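Long-range contacts in thiaminase-I (Naegleria gruberi, PDB 4HCY), which belongs to the thiaminase I family of enzymes, with a two-lobed fold resembling periplasmic binding proteins and a ligand-holding cleft between the lobes: residues F14-S19 / D52-A57; F122-P127 / N226-Y231; F159-L164 / N348-L353. All blocks are in the same frame, centred on the assembly; numbering follows the deposited sequence.

Overall arrangement
From the N terminus, interaction 1 forms first: the loop after strand 8-13 returns to the loop after strand 44-50, closing 32 intervening residues before anything else begins. Interaction 2 opens at the end of strand 114-125, and interaction 3 opens on helix 158-169 before interaction 2 is closed by strand 227-230; helix 343-353 then closes interaction 3, so these two cross. Interaction 1 joins two loops beside parallel strands, interaction 2 pairs strands of the main sheet, and interaction 3 packs helices. All three reach 0YN, and interactions 1 and 3 touch each other directly where Tyr54 meets Phe159.

Interaction 1: residues F14-S19 / D52-A57; sequences FPYLPS and DCYSDA. With 0YN (2-{4-[(4-amino-2-methylpyrimidin-5-yl)methyl]-3-methylthiophen-2-yl}ethanol), chain G.
Tyr16 reaches over to Asp52 and Tyr54, joining two loops that leave the carboxyl ends of the neighbouring parallel strands 8-13 and 44-50, the part of an alpha/beta lobe that faces the ligand cleft. Asp52 begins a type I turn to Ser55, and its OD1 takes the backbone N of Tyr54 at 3.1 Å, an Asx turn.

Start at Tyr16 CB, which lies alongside the thiophene sulfur of 0YN. With CG anti to the carbonyl carbon (chi1 -62°), the ring swings so that one face is set against that sulfur, Tyr16 CG being 3.8 Å from S1. Further out, CD2 and CE2 meet the Tyr54 ring, with Tyr16 CE2 at 3.4 Å from Tyr54 CD2. The two rings make an offset edge-to-face pair, the edge of Tyr54 toward the face of Tyr16, with planes at 69° and centroids 5.4 Å apart. At the tip, Tyr16 OH donates to Asp52 OD1 over 2.7 Å. It comes from one face of the carboxylate plane and Tyr54 N from the opposite face, so two donors grip a single oxygen and probably limit the rotation of the carboxylate.

Tyr54 is itself sandwiched: C5A of 0YN lies over the centre of one face and Cys53 SG over the other. Its hydroxyl is hydrogen-bonded to Asp69, which probably helps fix the direction of the ring against the ligand. Phe14 packs against both rings, with Tyr16 CD2 over one of its faces near the rim and Phe14 CE1 resting 3.9 Å from Tyr54 CE2. A chi1 of -174° swings the Phe14 ring toward the pyrimidine of 0YN, where Phe14 CZ comes to 3.3 Å from N3'.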
loop_
_atom_site.group_PDB
_atom_site.type_symbol
_atom_site.label_atom_id
_atom_site.label_comp_id
_atom_site.label_asym_id
_atom_site.label_seq_id
_atom_site.Cartn_x
_atom_site.Cartn_y
_atom_site.Cartn_z
ATOM N N PHE A 14 0.443 -5.421 10.273
ATOM C CA PHE A 14 -0.482 -5.064 9.205
ATOM C C PHE A 14 -1.213 -6.325 8.757
ATOM O O PHE A 14 -0.600 -7.239 8.209
ATOM C CB PHE A 14 0.289 -4.444 8.037
ATOM C CG PHE A 14 -0.589 -3.907 6.941
ATOM C CD1 PHE A 14 -1.155 -2.646 7.043
ATOM C CD2 PHE A 14 -0.835 -4.656 5.803
ATOM C CE1 PHE A 14 -1.958 -2.147 6.036
ATOM C CE2 PHE A 14 -1.635 -4.164 4.792
ATOM C CZ PHE A 14 -2.199 -2.908 4.908
ATOM N N PRO A 15 -2.532 -6.380 8.998
ATOM C CA PRO A 15 -3.318 -7.604 8.815
ATOM C C PRO A 15 -3.862 -7.797 7.400
ATOM O O PRO A 15 -4.373 -8.875 7.095
ATOM C CB PRO A 15 -4.480 -7.399 9.783
ATOM C CG PRO A 15 -4.708 -5.923 9.750
ATOM C CD PRO A 15 -3.350 -5.280 9.542
ATOM N N TYR A 16 -3.762 -6.778 6.555
ATOM C CA TYR A 16 -4.342 -6.855 5.218
ATOM C C TYR A 16 -3.376 -7.447 4.196
ATOM O O TYR A 16 -2.895 -6.758 3.295
ATOM C CB TYR A 16 -4.859 -5.487 4.771
ATOM C CG TYR A 16 -5.965 -4.959 5.654
ATOM C CD1 TYR A 16 -7.290 -5.305 5.422
ATOM C CD2 TYR A 16 -5.682 -4.128 6.730
ATOM C CE1 TYR A 16 -8.304 -4.829 6.231
ATOM C CE2 TYR A 16 -6.690 -3.650 7.544
ATOM C CZ TYR A 16 -7.998 -4.003 7.290
ATOM O OH TYR A 16 -9.004 -3.528 8.099
ATOM N N LEU A 17 -3.109 -8.739 4.352
ATOM C CA LEU A 17 -2.240 -9.480 3.448
ATOM C C LEU A 17 -3.091 -10.444 2.618
ATOM O O LEU A 17 -4.248 -10.688 2.959
ATOM C CB LEU A 17 -1.172 -10.226 4.255
ATOM C CG LEU A 17 0.199 -9.547 4.316
ATOM C CD1 LEU A 17 0.092 -8.132 4.869
ATOM C CD2 LEU A 17 1.172 -10.373 5.143
ATOM N N PRO A 18 -2.533 -10.975 1.513
ATOM C CA PRO A 18 -3.284 -11.888 0.640
ATOM C C PRO A 18 -3.877 -13.097 1.361
ATOM O O PRO A 18 -3.444 -13.450 2.459
ATOM C CB PRO A 18 -2.223 -12.366 -0.353
ATOM C CG PRO A 18 -1.259 -11.262 -0.422
ATOM C CD PRO A 18 -1.213 -10.643 0.944
ATOM N N SER A 19 -4.860 -13.726 0.728
ATOM C CA SER A 19 -5.480 -14.930 1.263
ATOM C C SER A 19 -5.828 -15.896 0.137
ATOM O O SER A 19 -6.539 -15.537 -0.802
ATOM C CB SER A 19 -6.739 -14.580 2.059
ATOM O OG SER A 19 -6.433 -13.755 3.168
ATOM N N ASP A 52 -5.288 -3.092 13.113
ATOM C CA ASP A 52 -6.051 -2.465 12.042
ATOM C C ASP A 52 -5.914 -0.947 12.077
ATOM O O ASP A 52 -6.657 -0.264 12.782
ATOM C CB ASP A 52 -7.525 -2.868 12.138
ATOM C CG ASP A 52 -8.350 -2.345 10.982
ATOM O OD1 ASP A 52 -7.760 -1.985 9.942
ATOM O OD2 ASP A 52 -9.592 -2.301 11.110
ATOM N N CYS A 53 -4.969 -0.425 11.301
ATOM C CA CYS A 53 -4.742 1.016 11.226
ATOM C C CYS A 53 -5.924 1.721 10.568
ATOM O O CYS A 53 -6.068 2.938 10.671
ATOM C CB CYS A 53 -3.455 1.322 10.455
ATOM S SG CYS A 53 -3.551 1.005 8.677
ATOM N N TYR A 54 -6.766 0.947 9.889
ATOM C CA TYR A 54 -7.955 1.494 9.251
ATOM C C TYR A 54 -9.148 1.483 10.206
ATOM O O TYR A 54 -10.304 1.409 9.787
ATOM C CB TYR A 54 -8.270 0.741 7.957
ATOM C CG TYR A 54 -7.128 0.778 6.968
ATOM C CD1 TYR A 54 -6.762 1.965 6.347
ATOM C CD2 TYR A 54 -6.409 -0.370 6.663
ATOM C CE1 TYR A 54 -5.715 2.008 5.446
ATOM C CE2 TYR A 54 -5.360 -0.338 5.763
ATOM C CZ TYR A 54 -5.017 0.853 5.158
ATOM O OH TYR A 54 -3.974 0.891 4.262
ATOM N N SER A 55 -8.843 1.560 11.497
ATOM C CA SER A 55 -9.849 1.697 12.538
ATOM C C SER A 55 -9.401 2.784 13.506
ATOM O O SER A 55 -8.326 2.686 14.099
ATOM C CB SER A 55 -10.035 0.376 13.286
ATOM O OG SER A 55 -10.909 0.534 14.390
ATOM N N ASP A 56 -10.220 3.820 13.656
ATOM C CA ASP A 56 -9.882 4.942 14.527
ATOM C C ASP A 56 -9.711 4.512 15.982
ATOM O O ASP A 56 -8.947 5.119 16.731
ATOM C CB ASP A 56 -10.936 6.048 14.425
ATOM C CG ASP A 56 -10.854 6.813 13.120
ATOM O OD1 ASP A 56 -9.789 6.770 12.468
ATOM O OD2 ASP A 56 -11.853 7.465 12.748
ATOM N N ALA A 57 -10.423 3.459 16.372
ATOM C CA ALA A 57 -10.329 2.931 17.727
ATOM C C ALA A 57 -8.945 2.351 17.999
ATOM O O ALA A 57 -8.428 2.451 19.111
ATOM C CB ALA A 57 -11.402 1.881 17.961
HETATM C C2A 0YN G . 0.828 -3.855 1.722
HETATM C C35 0YN G . -3.661 -0.398 0.849
HETATM C C2 0YN G . -5.008 -2.204 2.069
HETATM S S1 0YN G . -6.521 -2.379 2.901
HETATM C C5 0YN G . -7.020 -0.745 2.687
HETATM C C4 0YN G . -5.956 -0.031 1.923
HETATM C C4A 0YN G . -6.015 1.423 1.535
HETATM C C5A 0YN G . -8.365 -0.379 3.269
HETATM C C5B 0YN G . -9.295 0.120 2.172
HETATM O O5G 0YN G . -10.617 0.260 2.699
HETATM N "N1'" 0YN G . -1.248 -3.247 0.530
HETATM C "C2'" 0YN G . -0.350 -2.947 1.493
HETATM N "N3'" 0YN G . -0.500 -1.839 2.251
HETATM C "C4'" 0YN G . -1.551 -1.016 2.059
HETATM N "N4'" 0YN G . -1.697 0.092 2.823
HETATM C "C5'" 0YN G . -2.479 -1.312 1.079
HETATM C "C6'" 0YN G . -2.302 -2.454 0.308
HETATM C C3 0YN G . -4.871 -0.882 1.616
#

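Interaction 2: residues F122-P127 / N226-Y231; sequences FLLSSP and NYYVGY. With 0YN (2-{4-[(4-amino-2-methylpyrimidin-5-yl)methyl]-3-methylthiophen-2-yl}ethanol), chain G.
Leu124 N donates to Tyr228 O at 2.6 Å, and Ser126 N is hydrogen-bonded to Asn226 O over 3.0 Å. Gly230 N reaches Phe122 O at 3.2 Å; the return bonds, from Phe122 N to Gly230 O and from Tyr228 N to Leu124 O, are bent and weak. Phe122 O also receives the CA-H of Val229, so this one carbonyl meets two neighbouring residues of the other strand.

Together these bonds form an antiparallel ladder, the strand segments running at 156° to each other, in which strand 227-230 borders strand 114-125 within the main mixed sheet. Phe122 and Gly230 are a hydrogen-bonded pair, Leu123 and Val229 a non-hydrogen-bonded one.

On the face carrying these last two, with CG trans to the backbone nitrogen (chi1 176°), Leu123 brings CD1 to within 4.0 Å of Val229 CG2; helix 136-143 covers this side through Leu136 and Leu139. On the other face Leu124 CB abuts the edge of the Tyr228 ring, whose OH is hydrogen-bonded to Ser234 OG and whose ring stacks on Tyr214. Ser126 CB packs on Asn226 CB at 3.6 Å, beside the Ser126 to Asn226 bond. Past Gly230 the chain enters the cleft, and C6' of 0YN sits over the centre of one face of the Tyr231 ring.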
loop_
_atom_site.group_PDB
_atom_site.type_symbol
_atom_site.label_atom_id
_atom_site.label_comp_id
_atom_site.label_asym_id
_atom_site.label_seq_id
_atom_site.Cartn_x
_atom_site.Cartn_y
_atom_site.Cartn_z
ATOM N N PHE A 122 -1.090 -0.838 -9.373
ATOM C CA PHE A 122 -0.287 -1.117 -10.556
ATOM C C PHE A 122 -1.160 -1.504 -11.742
ATOM O O PHE A 122 -2.312 -1.904 -11.573
ATOM C CB PHE A 122 0.719 -2.234 -10.271
ATOM C CG PHE A 122 1.648 -1.942 -9.128
ATOM C CD1 PHE A 122 2.749 -1.120 -9.304
ATOM C CD2 PHE A 122 1.428 -2.500 -7.879
ATOM C CE1 PHE A 122 3.610 -0.855 -8.257
ATOM C CE2 PHE A 122 2.285 -2.237 -6.825
ATOM C CZ PHE A 122 3.378 -1.412 -7.015
ATOM N N LEU A 123 -0.603 -1.384 -12.941
ATOM C CA LEU A 123 -1.300 -1.795 -14.151
ATOM C C LEU A 123 -0.788 -3.144 -14.633
ATOM O O LEU A 123 0.366 -3.270 -15.038
ATOM C CB LEU A 123 -1.130 -0.750 -15.255
ATOM C CG LEU A 123 -1.731 -1.112 -16.614
ATOM C CD1 LEU A 123 -3.223 -1.383 -16.487
ATOM C CD2 LEU A 123 -1.462 -0.010 -17.627
ATOM N N LEU A 124 -1.652 -4.151 -14.584
ATOM C CA LEU A 124 -1.300 -5.479 -15.067
ATOM C C LEU A 124 -1.722 -5.637 -16.524
ATOM O O LEU A 124 -2.875 -5.955 -16.816
ATOM C CB LEU A 124 -1.955 -6.558 -14.203
ATOM C CG LEU A 124 -1.622 -8.008 -14.562
ATOM C CD1 LEU A 124 -0.125 -8.249 -14.478
ATOM C CD2 LEU A 124 -2.377 -8.975 -13.662
ATOM N N SER A 125 -0.781 -5.405 -17.434
ATOM C CA SER A 125 -1.062 -5.487 -18.862
ATOM C C SER A 125 -0.789 -6.882 -19.418
ATOM O O SER A 125 0.241 -7.492 -19.127
ATOM C CB SER A 125 -0.249 -4.441 -19.631
ATOM O OG SER A 125 0.615 -3.726 -18.764
ATOM N N SER A 126 -1.725 -7.375 -20.223
ATOM C CA SER A 126 -1.622 -8.696 -20.835
ATOM C C SER A 126 -0.520 -8.698 -21.893
ATOM O O SER A 126 -0.054 -7.632 -22.299
ATOM C CB SER A 126 -2.966 -9.065 -21.471
ATOM O OG SER A 126 -3.250 -10.448 -21.336
ATOM N N PRO A 127 -0.080 -9.893 -22.325
ATOM C CA PRO A 127 0.842 -9.988 -23.462
ATOM C C PRO A 127 0.263 -9.299 -24.691
ATOM O O PRO A 127 0.972 -8.589 -25.403
ATOM C CB PRO A 127 0.917 -11.491 -23.715
ATOM C CG PRO A 127 0.659 -12.100 -22.398
ATOM C CD PRO A 127 -0.288 -11.199 -21.674
ATOM N N ASN A 226 -7.569 -7.232 -21.060
ATOM C CA ASN A 226 -6.114 -7.217 -21.137
ATOM C C ASN A 226 -5.520 -6.152 -20.220
ATOM O O ASN A 226 -4.316 -5.899 -20.243
ATOM C CB ASN A 226 -5.652 -6.988 -22.578
ATOM C CG ASN A 226 -6.029 -8.131 -23.501
ATOM O OD1 ASN A 226 -6.255 -9.257 -23.056
ATOM N ND2 ASN A 226 -6.094 -7.849 -24.798
ATOM N N TYR A 227 -6.377 -5.534 -19.414
ATOM C CA TYR A 227 -5.953 -4.473 -18.507
ATOM C C TYR A 227 -6.502 -4.709 -17.104
ATOM O O TYR A 227 -7.683 -5.006 -16.933
ATOM C CB TYR A 227 -6.416 -3.110 -19.024
ATOM C CG TYR A 227 -6.038 -2.831 -20.462
ATOM C CD1 TYR A 227 -4.821 -2.242 -20.781
ATOM C CD2 TYR A 227 -6.901 -3.153 -21.502
ATOM C CE1 TYR A 227 -4.473 -1.985 -22.093
ATOM C CE2 TYR A 227 -6.562 -2.900 -22.819
ATOM C CZ TYR A 227 -5.347 -2.316 -23.109
ATOM O OH TYR A 227 -5.006 -2.062 -24.418
ATOM N N TYR A 228 -5.639 -4.572 -16.103
ATOM C CA TYR A 228 -6.049 -4.737 -14.714
ATOM C C TYR A 228 -5.317 -3.765 -13.798
ATOM O O TYR A 228 -4.092 -3.646 -13.851
ATOM C CB TYR A 228 -5.813 -6.174 -14.243
ATOM C CG TYR A 228 -6.149 -6.403 -12.785
ATOM C CD1 TYR A 228 -7.452 -6.662 -12.386
ATOM C CD2 TYR A 228 -5.162 -6.363 -11.808
ATOM C CE1 TYR A 228 -7.764 -6.872 -11.056
ATOM C CE2 TYR A 228 -5.465 -6.569 -10.477
ATOM C CZ TYR A 228 -6.767 -6.824 -10.106
ATOM O OH TYR A 228 -7.072 -7.032 -8.779
ATOM N N VAL A 229 -6.076 -3.069 -12.957
ATOM C CA VAL A 229 -5.498 -2.145 -11.992
ATOM C C VAL A 229 -5.848 -2.581 -10.576
ATOM O O VAL A 229 -6.998 -2.907 -10.285
ATOM C CB VAL A 229 -5.992 -0.701 -12.217
ATOM C CG1 VAL A 229 -5.190 0.268 -11.365
ATOM C CG2 VAL A 229 -5.887 -0.325 -13.685
ATOM N N GLY A 230 -4.852 -2.592 -9.697
ATOM C CA GLY A 230 -5.066 -2.976 -8.315
ATOM C C GLY A 230 -3.772 -3.193 -7.554
ATOM O O GLY A 230 -2.685 -2.906 -8.059
ATOM N N TYR A 231 -3.894 -3.699 -6.332
ATOM C CA TYR A 231 -2.733 -3.976 -5.496
ATOM C C TYR A 231 -1.937 -5.140 -6.071
ATOM O O TYR A 231 -2.491 -6.006 -6.749
ATOM C CB TYR A 231 -3.167 -4.302 -4.066
ATOM C CG TYR A 231 -3.982 -3.215 -3.403
ATOM C CD1 TYR A 231 -3.763 -1.876 -3.698
ATOM C CD2 TYR A 231 -4.973 -3.529 -2.483
ATOM C CE1 TYR A 231 -4.507 -0.879 -3.093
ATOM C CE2 TYR A 231 -5.723 -2.541 -1.874
ATOM C CZ TYR A 231 -5.486 -1.219 -2.182
ATOM O OH TYR A 231 -6.232 -0.233 -1.577
HETATM C C2A 0YN G . 0.828 -3.855 1.722
HETATM C C35 0YN G . -3.661 -0.398 0.849
HETATM C C2 0YN G . -5.008 -2.204 2.069
HETATM S S1 0YN G . -6.521 -2.379 2.901
HETATM C C5 0YN G . -7.020 -0.745 2.687
HETATM C C4 0YN G . -5.956 -0.031 1.923
HETATM C C4A 0YN G . -6.015 1.423 1.535
HETATM C C5A 0YN G . -8.365 -0.379 3.269
HETATM C C5B 0YN G . -9.295 0.120 2.172
HETATM O O5G 0YN G . -10.617 0.260 2.699
HETATM N "N1'" 0YN G . -1.248 -3.247 0.530
HETATM C "C2'" 0YN G . -0.350 -2.947 1.493
HETATM N "N3'" 0YN G . -0.500 -1.839 2.251
HETATM C "C4'" 0YN G . -1.551 -1.016 2.059
HETATM N "N4'" 0YN G . -1.697 0.092 2.823
HETATM C "C5'" 0YN G . -2.479 -1.312 1.079
HETATM C "C6'" 0YN G . -2.302 -2.454 0.308
HETATM C C3 0YN G . -4.871 -0.882 1.616
#

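Interaction 3: residues F159-L164 / N348-L353; sequences FTVFGL and NCAGVL. With 0YN (2-{4-[(4-amino-2-methylpyrimidin-5-yl)methyl]-3-methylthiophen-2-yl}ethanol), chain G.
Cys349 points its sulfur at the rim of Phe162, in the plane of the ring and 88° from its normal, with Cys349 SG 3.9 Å from Phe162 CD1. This edge-on sulfur-aromatic contact sits at a helix-helix crossing: the segments of helices 158-169 and 343-353 pass nearly at right angles, at 79°, their axes approaching to 8.3 Å. The crossing holds the C-terminal helix against one of the helices that line the cleft of the two-lobed fold.

The backbones come nearest where Phe162 CA and Ala350 CA are 5.0 Å apart, consistent with the small alanine side chain at this point. Ala350 CB nestles beside Val161, the two CB atoms 4.2 Å apart. Val161 also reaches Leu353: its CG1, anti to the backbone N (chi1 173°), meets Leu353 CB at 3.7 Å and also lies near the carbonyl oxygen of Ala350. The valine and leucine side chains lie alongside each other, pointing opposite ways, and Leu353 CD1 goes on to rest by Val161 O. The joint is thus buried and made by side-chain packing. The Phe162 side chain also touches Val346, earlier on the same partner helix, and Leu184, while Cys349 touches Pro185.

One turn earlier, Phe159 leaves the same helix on the side turned from this joint and faces the ligand. Its ring stands edge-to-face with that of Tyr54, Phe159 CZ being 3.5 Å from Tyr54 CD1. Its CB and CG line the hydroxyethyl arm of 0YN, where Phe159 CD1 is 3.3 Å from O5G.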
loop_
_atom_site.group_PDB
_atom_site.type_symbol
_atom_site.label_atom_id
_atom_site.label_comp_id
_atom_site.label_asym_id
_atom_site.label_seq_id
_atom_site.Cartn_x
_atom_site.Cartn_y
_atom_site.Cartn_z
ATOM N N PHE A 159 -11.756 4.204 0.358
ATOM C CA PHE A 159 -10.381 4.683 0.254
ATOM C C PHE A 159 -9.957 4.946 -1.188
ATOM O O PHE A 159 -9.018 5.702 -1.438
ATOM C CB PHE A 159 -9.414 3.704 0.924
ATOM C CG PHE A 159 -9.213 3.963 2.387
ATOM C CD1 PHE A 159 -10.125 3.497 3.320
ATOM C CD2 PHE A 159 -8.114 4.679 2.830
ATOM C CE1 PHE A 159 -9.942 3.738 4.669
ATOM C CE2 PHE A 159 -7.924 4.923 4.175
ATOM C CZ PHE A 159 -8.840 4.452 5.097
ATOM N N THR A 160 -10.649 4.320 -2.133
ATOM C CA THR A 160 -10.347 4.515 -3.546
ATOM C C THR A 160 -11.052 5.759 -4.077
ATOM O O THR A 160 -10.467 6.544 -4.823
ATOM C CB THR A 160 -10.747 3.287 -4.380
ATOM O OG1 THR A 160 -10.121 2.118 -3.836
ATOM C CG2 THR A 160 -10.313 3.459 -5.827
ATOM N N VAL A 161 -12.310 5.934 -3.681
ATOM C CA VAL A 161 -13.073 7.125 -4.037
ATOM C C VAL A 161 -12.403 8.366 -3.456
ATOM O O VAL A 161 -12.188 9.357 -4.156
ATOM C CB VAL A 161 -14.517 7.043 -3.513
ATOM C CG1 VAL A 161 -15.243 8.359 -3.747
ATOM C CG2 VAL A 161 -15.258 5.891 -4.172
ATOM N N PHE A 162 -12.074 8.297 -2.170
ATOM C CA PHE A 162 -11.347 9.363 -1.494
ATOM C C PHE A 162 -9.954 9.531 -2.089
ATOM O O PHE A 162 -9.485 10.652 -2.295
ATOM C CB PHE A 162 -11.250 9.059 0.006
ATOM C CG PHE A 162 -10.158 9.812 0.713
ATOM C CD1 PHE A 162 -10.340 11.130 1.094
ATOM C CD2 PHE A 162 -8.953 9.194 1.012
ATOM C CE1 PHE A 162 -9.339 11.821 1.749
ATOM C CE2 PHE A 162 -7.947 9.880 1.667
ATOM C CZ PHE A 162 -8.141 11.195 2.036
ATOM N N GLY A 163 -9.303 8.406 -2.367
ATOM C CA GLY A 163 -7.938 8.404 -2.859
ATOM C C GLY A 163 -7.755 9.049 -4.219
ATOM O O GLY A 163 -6.979 9.993 -4.359
ATOM N N LEU A 164 -8.468 8.541 -5.220
ATOM C CA LEU A 164 -8.309 9.022 -6.590
ATOM C C LEU A 164 -8.667 10.496 -6.722
ATOM O O LEU A 164 -8.021 11.234 -7.465
ATOM C CB LEU A 164 -9.151 8.195 -7.566
ATOM C CG LEU A 164 -8.869 6.695 -7.664
ATOM C CD1 LEU A 164 -9.334 6.161 -9.011
ATOM C CD2 LEU A 164 -7.396 6.381 -7.432
ATOM N N ASN A 348 -16.393 9.539 5.393
ATOM C CA ASN A 348 -17.360 10.616 5.212
ATOM C C ASN A 348 -17.147 11.373 3.907
ATOM O O ASN A 348 -18.105 11.738 3.229
ATOM C CB ASN A 348 -17.329 11.584 6.396
ATOM C CG ASN A 348 -18.148 11.093 7.572
ATOM O OD1 ASN A 348 -19.164 10.420 7.398
ATOM N ND2 ASN A 348 -17.712 11.431 8.780
ATOM N N CYS A 349 -15.883 11.605 3.562
ATOM C CA CYS A 349 -15.544 12.298 2.325
ATOM C C CYS A 349 -15.928 11.461 1.113
ATOM O O CYS A 349 -16.390 11.991 0.104
ATOM C CB CYS A 349 -14.052 12.619 2.281
ATOM S SG CYS A 349 -13.517 13.430 0.761
ATOM N N ALA A 350 -15.735 10.152 1.221
ATOM C CA ALA A 350 -16.082 9.234 0.145
ATOM C C ALA A 350 -17.590 9.209 -0.083
ATOM O O ALA A 350 -18.051 9.108 -1.220
ATOM C CB ALA A 350 -15.567 7.837 0.452
ATOM N N GLY A 351 -18.349 9.303 1.004
ATOM C CA GLY A 351 -19.798 9.308 0.927
ATOM C C GLY A 351 -20.334 10.551 0.244
ATOM O O GLY A 351 -21.376 10.515 -0.410
ATOM N N VAL A 352 -19.613 11.656 0.399
ATOM C CA VAL A 352 -19.981 12.908 -0.246
ATOM C C VAL A 352 -19.684 12.840 -1.741
ATOM O O VAL A 352 -20.467 13.310 -2.566
ATOM C CB VAL A 352 -19.220 14.099 0.374
ATOM C CG1 VAL A 352 -19.505 15.381 -0.394
ATOM C CG2 VAL A 352 -19.591 14.262 1.838
ATOM N N LEU A 353 -18.554 12.230 -2.081
ATOM C CA LEU A 353 -18.090 12.179 -3.463
ATOM C C LEU A 353 -18.871 11.202 -4.339
ATOM O O LEU A 353 -19.075 11.458 -5.523
ATOM C CB LEU A 353 -16.600 11.835 -3.507
ATOM C CG LEU A 353 -15.646 12.904 -2.974
ATOM C CD1 LEU A 353 -14.234 12.353 -2.865
ATOM C CD2 LEU A 353 -15.676 14.135 -3.870
HETATM C C2A 0YN G . 0.828 -3.855 1.722
HETATM C C35 0YN G . -3.661 -0.398 0.849
HETATM C C2 0YN G . -5.008 -2.204 2.069
HETATM S S1 0YN G . -6.521 -2.379 2.901
HETATM C C5 0YN G . -7.020 -0.745 2.687
HETATM C C4 0YN G . -5.956 -0.031 1.923
HETATM C C4A 0YN G . -6.015 1.423 1.535
HETATM C C5A 0YN G . -8.365 -0.379 3.269
HETATM C C5B 0YN G . -9.295 0.120 2.172
HETATM O O5G 0YN G . -10.617 0.260 2.699
HETATM N "N1'" 0YN G . -1.248 -3.247 0.530
HETATM C "C2'" 0YN G . -0.350 -2.947 1.493
HETATM N "N3'" 0YN G . -0.500 -1.839 2.251
HETATM C "C4'" 0YN G . -1.551 -1.016 2.059
HETATM N "N4'" 0YN G . -1.697 0.092 2.823
HETATM C "C5'" 0YN G . -2.479 -1.312 1.079
HETATM C "C6'" 0YN G . -2.302 -2.454 0.308
HETATM C C3 0YN G . -4.871 -0.882 1.616
#